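Local coordinates for probable glutathione S-transferase (Pseudomonas aeruginosa, PDB 6JWK), which belongs to the zeta class of the glutathione transferase superfamily and probably acts as a maleylpyruvate isomerase, at residues Leu113-Leu116 with Thr117-Gly121; Ala172-Arg176 with Met177-Leu181; Ala182-Pro185 with Ala186-Glu189. All coordinates share one frame; numbering follows the deposited sequence.

Contact 1 (Leu113-Leu116 with Thr117-Gly121); sequences LKYL and TQVLG
Y115 and V119, one helical turn apart, form the dense part of this contact. The isopropyl group of V119 lies over one face of the phenol: CG2 is 3.7 Å from the centroid of the Y115 ring and only 13° off its normal, which meets the geometry of a CH-pi contact, while CG1 reaches the far end of the same face, 3.6 Å from Y115 CZ. The ring comes to rest there because chi1 of Y115, -167°, sets CG opposite the backbone N. L120 approaches differently. Its CD1 lies in the ring plane at the edge, 3.9 Å from Y115 CE1, and also touches L116 CD2 at 4.1 Å.

Polar grip concentrates on L113 O, which receives T117 OG1 at 2.8 Å and T117 N at 3.1 Å from opposite faces of its carbonyl plane; the T117 hydroxyl lies beside its own backbone N and reaches back over the helix. The solvent side is looser. K114 and Q118 are both exposed and joined mainly through the backbone, Q118 N donating to K114 O at 2.8 Å with an N-H...O angle of 168°. Near the end of 117-121, L120 N makes weak bonds to Y115 O and L116 O, and G121 turns to positive phi.

Y115 also meets the rings of W130, H133 and W134 of the second subunit, and L120 packs on I122 of that subunit. The arrangement is that of a helix's last turns, here helix 110-120, whose Y115, L116 and L120 pack on the second subunit at the dimer interface of the all-helical C-terminal GST domain.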
ATOM      1  N   LEU B 113       5.982  -2.156 -16.468  1.00 36.51           N
ATOM      2  CA  LEU B 113       7.065  -1.989 -17.465  1.00 38.91           C
ATOM      3  C   LEU B 113       6.689  -2.789 -18.718  1.00 39.44           C
ATOM      4  O   LEU B 113       6.963  -2.282 -19.785  1.00 34.06           O
ATOM      5  CB  LEU B 113       8.404  -2.457 -16.892  1.00 39.79           C
ATOM      6  CG  LEU B 113       8.911  -1.693 -15.672  1.00 37.07           C
ATOM      7  CD1 LEU B 113      10.137  -2.394 -15.115  1.00 37.46           C
ATOM      8  CD2 LEU B 113       9.192  -0.232 -15.992  1.00 39.39           C
ATOM      9  N   LYS B 114       6.031  -3.941 -18.582  1.00 41.72           N
ATOM     10  CA  LYS B 114       5.488  -4.699 -19.747  1.00 47.51           C
ATOM     11  C   LYS B 114       4.452  -3.826 -20.447  1.00 46.97           C
ATOM     12  O   LYS B 114       4.571  -3.650 -21.683  1.00 47.70           O
ATOM     13  CB  LYS B 114       4.794  -6.005 -19.355  1.00 53.34           C
ATOM     14  CG  LYS B 114       5.700  -7.176 -19.007  1.00 63.19           C
ATOM     15  CD  LYS B 114       4.903  -8.409 -18.583  1.00 71.06           C
ATOM     16  CE  LYS B 114       5.723  -9.495 -17.917  1.00 75.75           C
ATOM     17  NZ  LYS B 114       6.818  -9.973 -18.797  1.00 78.79           N
ATOM     18  N   TYR B 115       3.475  -3.278 -19.713  1.00 43.17           N
ATOM     19  CA  TYR B 115       2.468  -2.371 -20.334  1.00 39.84           C
ATOM     20  C   TYR B 115       3.184  -1.240 -21.071  1.00 40.51           C
ATOM     21  O   TYR B 115       2.787  -0.956 -22.227  1.00 38.17           O
ATOM     22  CB  TYR B 115       1.450  -1.801 -19.343  1.00 39.83           C
ATOM     23  CG  TYR B 115       0.252  -1.128 -19.979  1.00 39.80           C
ATOM     24  CD1 TYR B 115       0.328   0.179 -20.438  1.00 35.50           C
ATOM     25  CD2 TYR B 115      -0.980  -1.774 -20.080  1.00 39.71           C
ATOM     26  CE1 TYR B 115      -0.757   0.804 -21.024  1.00 39.88           C
ATOM     27  CE2 TYR B 115      -2.087  -1.146 -20.638  1.00 38.40           C
ATOM     28  CZ  TYR B 115      -1.978   0.148 -21.116  1.00 39.97           C
ATOM     29  OH  TYR B 115      -3.044   0.806 -21.680  1.00 38.02           O
ATOM     30  N   LEU B 116       4.160  -0.566 -20.450  1.00 40.85           N
ATOM     31  CA  LEU B 116       4.837   0.596 -21.101  1.00 41.97           C
ATOM     32  C   LEU B 116       5.475   0.120 -22.427  1.00 43.25           C
ATOM     33  O   LEU B 116       5.374   0.858 -23.421  1.00 42.37           O
ATOM     34  CB  LEU B 116       5.877   1.232 -20.164  1.00 41.10           C
ATOM     35  CG  LEU B 116       5.337   2.084 -19.013  1.00 41.03           C
ATOM     36  CD1 LEU B 116       6.480   2.592 -18.128  1.00 39.79           C
ATOM     37  CD2 LEU B 116       4.484   3.256 -19.501  1.00 38.40           C
ATOM     38  N   THR B 117       6.089  -1.070 -22.452  1.00 44.96           N
ATOM     39  CA  THR B 117       6.786  -1.658 -23.637  1.00 47.99           C
ATOM     40  C   THR B 117       5.722  -2.034 -24.683  1.00 49.72           C
ATOM     41  O   THR B 117       5.559  -1.294 -25.685  1.00 53.40           O
ATOM     42  CB  THR B 117       7.631  -2.881 -23.241  1.00 48.27           C
ATOM     43  OG1 THR B 117       8.427  -2.558 -22.102  1.00 46.74           O
ATOM     44  CG2 THR B 117       8.539  -3.385 -24.345  1.00 48.78           C
ATOM     45  N   GLN B 118       4.935  -3.061 -24.355  1.00 50.98           N
ATOM     46  CA  GLN B 118       4.075  -3.846 -25.274  1.00 52.35           C
ATOM     47  C   GLN B 118       2.856  -3.035 -25.687  1.00 53.58           C
ATOM     48  O   GLN B 118       2.321  -3.345 -26.750  1.00 59.14           O
ATOM     49  CB  GLN B 118       3.679  -5.176 -24.638  1.00 52.93           C
ATOM     50  CG  GLN B 118       4.903  -6.030 -24.360  1.00 56.16           C
ATOM     51  CD  GLN B 118       4.594  -7.393 -23.807  1.00 63.15           C
ATOM     52  OE1 GLN B 118       3.539  -7.636 -23.227  1.00 71.79           O
ATOM     53  NE2 GLN B 118       5.548  -8.293 -23.957  1.00 70.80           N
ATOM     54  N   VAL B 119       2.458  -2.015 -24.926  1.00 49.52           N
ATOM     55  CA  VAL B 119       1.228  -1.241 -25.259  1.00 44.28           C
ATOM     56  C   VAL B 119       1.585   0.160 -25.739  1.00 42.04           C
ATOM     57  O   VAL B 119       0.925   0.605 -26.659  1.00 41.77           O
ATOM     58  CB  VAL B 119       0.219  -1.161 -24.097  1.00 42.07           C
ATOM     59  CG1 VAL B 119      -1.019  -0.383 -24.523  1.00 40.13           C
ATOM     60  CG2 VAL B 119      -0.136  -2.544 -23.556  1.00 39.96           C
ATOM     61  N   LEU B 120       2.480   0.887 -25.065  1.00 42.55           N
ATOM     62  CA  LEU B 120       2.736   2.305 -25.420  1.00 41.38           C
ATOM     63  C   LEU B 120       4.056   2.421 -26.204  1.00 37.64           C
ATOM     64  O   LEU B 120       4.390   3.547 -26.605  1.00 43.92           O
ATOM     65  CB  LEU B 120       2.689   3.179 -24.166  1.00 44.74           C
ATOM     66  CG  LEU B 120       1.310   3.268 -23.501  1.00 46.50           C
ATOM     67  CD1 LEU B 120       1.416   3.870 -22.113  1.00 44.09           C
ATOM     68  CD2 LEU B 120       0.319   4.067 -24.350  1.00 45.30           C
ATOM     69  N   GLY B 121       4.710   1.296 -26.481  1.00 35.71           N
ATOM     70  CA  GLY B 121       6.004   1.219 -27.195  1.00 47.23           C
ATOM     71  C   GLY B 121       7.084   2.140 -26.631  1.00 54.10           C
ATOM     72  O   GLY B 121       7.793   2.783 -27.434  1.00 51.67           O
TER

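Contact 2 (Ala172-Arg176 with Met177-Leu181); sequences ANARR and MGCDL
A174 and C179 make the central meeting of this turn: C179 N donates to A174 O at 2.9 Å, with an N-H...O angle of 156°, and the CB atoms of A174 and C179 touch at 4.1 Å. A second bond runs inside the first, from G178 N to R175 O at 3.0 Å; here the donor stands 59° out of the carbonyl plane and therefore well away from the usual lone-pair direction. R175 O is shared with a water, which donates to it and to C179 O and so bridges the outgoing loop to the last turn of the helix. M177 N adds two weak bonds, to N173 O and to A174 O.

L181 returns to the helix with its two methyls divided. CD2 sits 4.0 Å from A174 CB, whereas CD1 lies over one face of the R175 guanidinium, 3.7 Å from R175 NH2, the two side chains meeting at about a right angle. A bend at chi3 of R175 (-57°) turns the planar group across that methyl.

Farther out, R175 NH1 forms a salt bridge with E191 on helix 185-195, which should fix the position of the guanidinium, and R175 NE bonds to a glycerol probably left from crystallisation. On another side of helix 162-176, R176 NH1 donates to N173 OD1 at 2.8 Å, while N173 ND2 bonds S10 OG at the start of helix 10-22 in the thioredoxin-like domain. A174 and C179 both rest on V135 of helix 124-149.

Positive phi at G178 with the bonds C179 N to A174 O and G178 N to R175 O defines a Schellman motif, accompanied by the apolar A174-C179 touch; it ends helix 162-176.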
ATOM      1  N   ALA B 172      17.455  -3.120  -3.844  1.00 21.38           N
ATOM      2  CA  ALA B 172      18.060  -4.099  -4.788  1.00 22.73           C
ATOM      3  C   ALA B 172      17.557  -3.771  -6.204  1.00 22.85           C
ATOM      4  O   ALA B 172      18.356  -3.678  -7.113  1.00 21.27           O
ATOM      5  CB  ALA B 172      17.736  -5.509  -4.389  1.00 19.03           C
ATOM      6  N   ASN B 173      16.274  -3.478  -6.329  1.00 23.55           N
ATOM      7  CA  ASN B 173      15.601  -3.181  -7.615  1.00 23.73           C
ATOM      8  C   ASN B 173      16.175  -1.896  -8.193  1.00 22.36           C
ATOM      9  O   ASN B 173      16.484  -1.888  -9.420  1.00 22.30           O
ATOM     10  CB  ASN B 173      14.099  -2.986  -7.464  1.00 27.58           C
ATOM     11  CG  ASN B 173      13.305  -4.255  -7.555  1.00 36.88           C
ATOM     12  OD1 ASN B 173      13.834  -5.284  -7.976  1.00 38.58           O
ATOM     13  ND2 ASN B 173      12.033  -4.158  -7.166  1.00 37.64           N
ATOM     14  N   ALA B 174      16.223  -0.837  -7.386  1.00 20.74           N
ATOM     15  CA  ALA B 174      16.724   0.480  -7.836  1.00 23.04           C
ATOM     16  C   ALA B 174      18.184   0.328  -8.310  1.00 25.36           C
ATOM     17  O   ALA B 174      18.557   0.944  -9.367  1.00 22.95           O
ATOM     18  CB  ALA B 174      16.583   1.522  -6.765  1.00 20.83           C
ATOM     19  N   ARG B 175      18.986  -0.463  -7.584  1.00 24.25           N
ATOM     20  CA  ARG B 175      20.430  -0.617  -7.887  1.00 23.87           C
ATOM     21  C   ARG B 175      20.524  -1.296  -9.252  1.00 24.02           C
ATOM     22  O   ARG B 175      21.276  -0.793 -10.111  1.00 23.44           O
ATOM     23  CB  ARG B 175      21.138  -1.457  -6.821  1.00 24.26           C
ATOM     24  CG  ARG B 175      22.585  -1.817  -7.152  1.00 22.93           C
ATOM     25  CD  ARG B 175      23.299  -2.458  -5.954  1.00 22.37           C
ATOM     26  NE  ARG B 175      23.267  -1.563  -4.781  1.00 20.69           N
ATOM     27  CZ  ARG B 175      22.509  -1.684  -3.680  1.00 22.06           C
ATOM     28  NH1 ARG B 175      21.679  -2.698  -3.540  1.00 23.17           N
ATOM     29  NH2 ARG B 175      22.538  -0.754  -2.742  1.00 21.88           N
ATOM     30  N   ARG B 176      19.767  -2.380  -9.424  1.00 25.84           N
ATOM     31  CA  ARG B 176      19.780  -3.219 -10.640  1.00 28.28           C
ATOM     32  C   ARG B 176      19.302  -2.386 -11.843  1.00 27.56           C
ATOM     33  O   ARG B 176      19.750  -2.677 -12.972  1.00 28.64           O
ATOM     34  CB  ARG B 176      18.964  -4.489 -10.437  1.00 32.57           C
ATOM     35  CG  ARG B 176      19.193  -5.514 -11.533  1.00 42.90           C
ATOM     36  CD  ARG B 176      18.531  -6.837 -11.199  1.00 55.28           C
ATOM     37  NE  ARG B 176      17.087  -6.650 -11.179  1.00 64.46           N
ATOM     38  CZ  ARG B 176      16.304  -6.641 -10.090  1.00 79.77           C
ATOM     39  NH1 ARG B 176      15.003  -6.435 -10.223  1.00 88.54           N
ATOM     40  NH2 ARG B 176      16.795  -6.850  -8.878  1.00 84.96           N
ATOM     41  N   MET B 177      18.458  -1.377 -11.642  1.00 25.63           N
ATOM     42  CA  MET B 177      17.947  -0.550 -12.776  1.00 27.84           C
ATOM     43  C   MET B 177      18.893   0.629 -13.036  1.00 29.11           C
ATOM     44  O   MET B 177      18.544   1.523 -13.830  1.00 31.29           O
ATOM     45  CB  MET B 177      16.521  -0.052 -12.492  1.00 28.53           C
ATOM     46  CG  MET B 177      15.482  -1.103 -12.731  1.00 30.59           C
ATOM     47  SD  MET B 177      15.483  -1.718 -14.441  1.00 34.82           S
ATOM     48  CE  MET B 177      15.091  -0.157 -15.227  1.00 31.71           C
ATOM     49  N   GLY B 178      20.030   0.709 -12.347  1.00 25.77           N
ATOM     50  CA  GLY B 178      21.042   1.728 -12.692  1.00 26.26           C
ATOM     51  C   GLY B 178      20.740   3.024 -12.012  1.00 25.72           C
ATOM     52  O   GLY B 178      21.316   4.036 -12.412  1.00 28.07           O
ATOM     53  N   CYS B 179      19.903   3.023 -10.955  1.00 23.48           N
ATOM     54  CA  CYS B 179      19.583   4.284 -10.253  1.00 24.33           C
ATOM     55  C   CYS B 179      20.777   4.752  -9.419  1.00 24.47           C
ATOM     56  O   CYS B 179      21.485   3.919  -8.818  1.00 25.36           O
ATOM     57  CB  CYS B 179      18.356   4.155  -9.347  1.00 26.95           C
ATOM     58  SG  CYS B 179      16.884   3.673 -10.279  1.00 29.23           S
ATOM     59  N   ASP B 180      20.903   6.056  -9.305  1.00 23.83           N
ATOM     60  CA  ASP B 180      21.887   6.706  -8.407  1.00 25.15           C
ATOM     61  C   ASP B 180      21.390   6.605  -6.958  1.00 27.11           C
ATOM     62  O   ASP B 180      20.454   7.352  -6.598  1.00 25.99           O
ATOM     63  CB  ASP B 180      22.067   8.176  -8.810  1.00 25.18           C
ATOM     64  CG  ASP B 180      23.158   8.848  -8.017  1.00 25.54           C
ATOM     65  OD1 ASP B 180      23.854   8.122  -7.291  1.00 26.12           O
ATOM     66  OD2 ASP B 180      23.220  10.066  -8.038  1.00 28.70           O
ATOM     67  N   LEU B 181      22.095   5.852  -6.110  1.00 25.02           N
ATOM     68  CA  LEU B 181      21.714   5.627  -4.697  1.00 26.19           C
ATOM     69  C   LEU B 181      22.610   6.444  -3.747  1.00 23.88           C
ATOM     70  O   LEU B 181      22.329   6.474  -2.528  1.00 22.31           O
ATOM     71  CB  LEU B 181      21.811   4.124  -4.438  1.00 26.98           C
ATOM     72  CG  LEU B 181      20.854   3.266  -5.276  1.00 29.50           C
ATOM     73  CD1 LEU B 181      20.907   1.827  -4.821  1.00 27.70           C
ATOM     74  CD2 LEU B 181      19.434   3.794  -5.207  1.00 29.30           C
TER
HETATM   75  O   HOH W   1      22.667   1.551  -9.574  1.00 21.59           O

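Contact 3 (Ala182-Pro185 with Ala186-Glu189); sequences APYP and ALLE
Y184, at the N-cap position, meets the first turn of helix 185-195 through its CB and its carbonyl, with L187 against its CB and L188 at its carbonyl. A186 comes first. Its N donates outside the segment, to OE2 of E143 on helix 124-149, and its methyl faces away from the loop, with the side chain packing on N147 of that helix.

L187 follows, its N bonded to the other carboxylate oxygen, E143 OE1, so that both oxygens of one glutamate are engaged by the start of the helix. Such a site, at the positive end of a helix dipole, would be expected to stabilise the charged carboxylate. L187 CD1 lies 3.7 Å from Y184 CB and 4.2 Å from Y184 CG, touching the root of the tyrosine. With chi1 of Y184 at -34°, off a staggered value, CG still lies roughly anti to the carbonyl carbon, and the ring is carried away from the turn to L139 and E143; P183 CB stands 3.8 Å above the plane of the Y184 ring, offset toward its rim. L187 itself continues inward to L167 of helix 162-176.

L188 N then donates to Y184 O at 2.9 Å in a nearly straight bond (169°) that closes the first helical turn. L188 CG packs beside the same oxygen, 3.4 Å from Y184 O.

E189 repeats the pattern one residue on: E189 N donates to P185 O at 2.9 Å, the donor tilted 22° from the carbonyl plane, and E189 CB lies 3.4 Å from P185 O. Its carboxylate makes a long, weak ion pair with R193.

Proline as the first helical residue, where no N-H is needed, with the next two N-H groups taken by an acidic side chain from another helix, marks this as a helix N-terminus anchored within the helical GST domain.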
ATOM      1  N   ALA B 182      23.579   7.178  -4.279  1.00 25.56           N
ATOM      2  CA  ALA B 182      24.468   8.090  -3.506  1.00 23.62           C
ATOM      3  C   ALA B 182      23.673   9.065  -2.648  1.00 24.98           C
ATOM      4  O   ALA B 182      24.087   9.352  -1.532  1.00 21.65           O
ATOM      5  CB  ALA B 182      25.437   8.821  -4.415  1.00 25.27           C
ATOM      6  N   PRO B 183      22.537   9.660  -3.086  1.00 22.42           N
ATOM      7  CA  PRO B 183      21.791  10.570  -2.214  1.00 22.95           C
ATOM      8  C   PRO B 183      21.094   9.928  -0.994  1.00 24.76           C
ATOM      9  O   PRO B 183      20.575  10.664  -0.160  1.00 21.99           O
ATOM     10  CB  PRO B 183      20.768  11.261  -3.125  1.00 25.51           C
ATOM     11  CG  PRO B 183      21.276  10.958  -4.539  1.00 25.70           C
ATOM     12  CD  PRO B 183      22.012   9.623  -4.452  1.00 22.69           C
ATOM     13  N   TYR B 184      21.181   8.604  -0.797  1.00 22.24           N
ATOM     14  CA  TYR B 184      20.469   7.947   0.340  1.00 20.72           C
ATOM     15  C   TYR B 184      21.461   7.190   1.237  1.00 21.02           C
ATOM     16  O   TYR B 184      21.339   5.958   1.450  1.00 21.12           O
ATOM     17  CB  TYR B 184      19.329   7.086  -0.222  1.00 21.65           C
ATOM     18  CG  TYR B 184      18.695   7.664  -1.466  1.00 22.23           C
ATOM     19  CD1 TYR B 184      17.951   8.840  -1.426  1.00 22.55           C
ATOM     20  CD2 TYR B 184      18.955   7.105  -2.717  1.00 25.05           C
ATOM     21  CE1 TYR B 184      17.455   9.429  -2.587  1.00 22.66           C
ATOM     22  CE2 TYR B 184      18.437   7.660  -3.877  1.00 23.43           C
ATOM     23  CZ  TYR B 184      17.671   8.812  -3.809  1.00 23.73           C
ATOM     24  OH  TYR B 184      17.253   9.367  -4.987  1.00 24.00           O
ATOM     25  N   PRO B 185      22.430   7.882   1.898  1.00 22.76           N
ATOM     26  CA  PRO B 185      23.418   7.162   2.714  1.00 20.95           C
ATOM     27  C   PRO B 185      22.793   6.417   3.905  1.00 20.14           C
ATOM     28  O   PRO B 185      23.207   5.295   4.201  1.00 22.13           O
ATOM     29  CB  PRO B 185      24.444   8.252   3.123  1.00 20.68           C
ATOM     30  CG  PRO B 185      23.613   9.542   3.084  1.00 23.82           C
ATOM     31  CD  PRO B 185      22.657   9.347   1.902  1.00 20.89           C
ATOM     32  N   ALA B 186      21.770   6.972   4.553  1.00 20.21           N
ATOM     33  CA  ALA B 186      21.147   6.269   5.692  1.00 20.64           C
ATOM     34  C   ALA B 186      20.438   5.013   5.127  1.00 20.19           C
ATOM     35  O   ALA B 186      20.494   3.943   5.791  1.00 18.68           O
ATOM     36  CB  ALA B 186      20.228   7.175   6.518  1.00 19.84           C
ATOM     37  N   LEU B 187      19.786   5.098   3.964  1.00 18.61           N
ATOM     38  CA  LEU B 187      19.100   3.891   3.406  1.00 21.05           C
ATOM     39  C   LEU B 187      20.158   2.817   3.090  1.00 18.98           C
ATOM     40  O   LEU B 187      19.955   1.632   3.476  1.00 20.28           O
ATOM     41  CB  LEU B 187      18.282   4.229   2.150  1.00 19.17           C
ATOM     42  CG  LEU B 187      17.081   5.176   2.290  1.00 21.52           C
ATOM     43  CD1 LEU B 187      16.327   5.246   0.963  1.00 21.99           C
ATOM     44  CD2 LEU B 187      16.133   4.777   3.425  1.00 22.30           C
ATOM     45  N   LEU B 188      21.278   3.213   2.474  1.00 19.83           N
ATOM     46  CA  LEU B 188      22.376   2.275   2.150  1.00 20.68           C
ATOM     47  C   LEU B 188      22.922   1.642   3.443  1.00 20.24           C
ATOM     48  O   LEU B 188      23.100   0.417   3.489  1.00 21.29           O
ATOM     49  CB  LEU B 188      23.478   2.947   1.315  1.00 21.18           C
ATOM     50  CG  LEU B 188      23.024   3.399  -0.059  1.00 23.90           C
ATOM     51  CD1 LEU B 188      24.121   4.188  -0.769  1.00 25.21           C
ATOM     52  CD2 LEU B 188      22.574   2.210  -0.895  1.00 24.58           C
ATOM     53  N   GLU B 189      23.085   2.405   4.488  1.00 19.61           N
ATOM     54  CA  GLU B 189      23.641   1.867   5.737  1.00 22.03           C
ATOM     55  C   GLU B 189      22.639   0.857   6.324  1.00 22.30           C
ATOM     56  O   GLU B 189      23.065  -0.223   6.810  1.00 19.59           O
ATOM     57  CB  GLU B 189      23.955   3.025   6.682  1.00 24.51           C
ATOM     58  CG  GLU B 189      24.353   2.574   8.067  1.00 30.45           C
ATOM     59  CD  GLU B 189      24.483   3.739   9.024  1.00 40.16           C
ATOM     60  OE1 GLU B 189      23.438   4.395   9.340  1.00 40.66           O
ATOM     61  OE2 GLU B 189      25.623   4.021   9.396  1.00 38.21           O
TER

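All three contacts are local and lie in the C-terminal GST domain, but in different settings. Contact 1 is a surface contact, its centre about 24 Å from the centre of the chain, where an aromatic ring serves the dimer interface; no other subunit of the assembly touches contacts 2 and 3, which are partly buried. Those two mark the end of helix 162-176 and the start of helix 185-195, and they meet directly: L181 O is 3.4 Å from L188 CD1, and R175 NH2 is 3.5 Å from L188 CD2. In contact 2 the last carbonyls of a helix accept N-H groups from the loop that follows, whereas in contact 3 the first N-H groups of a helix go to a glutamate.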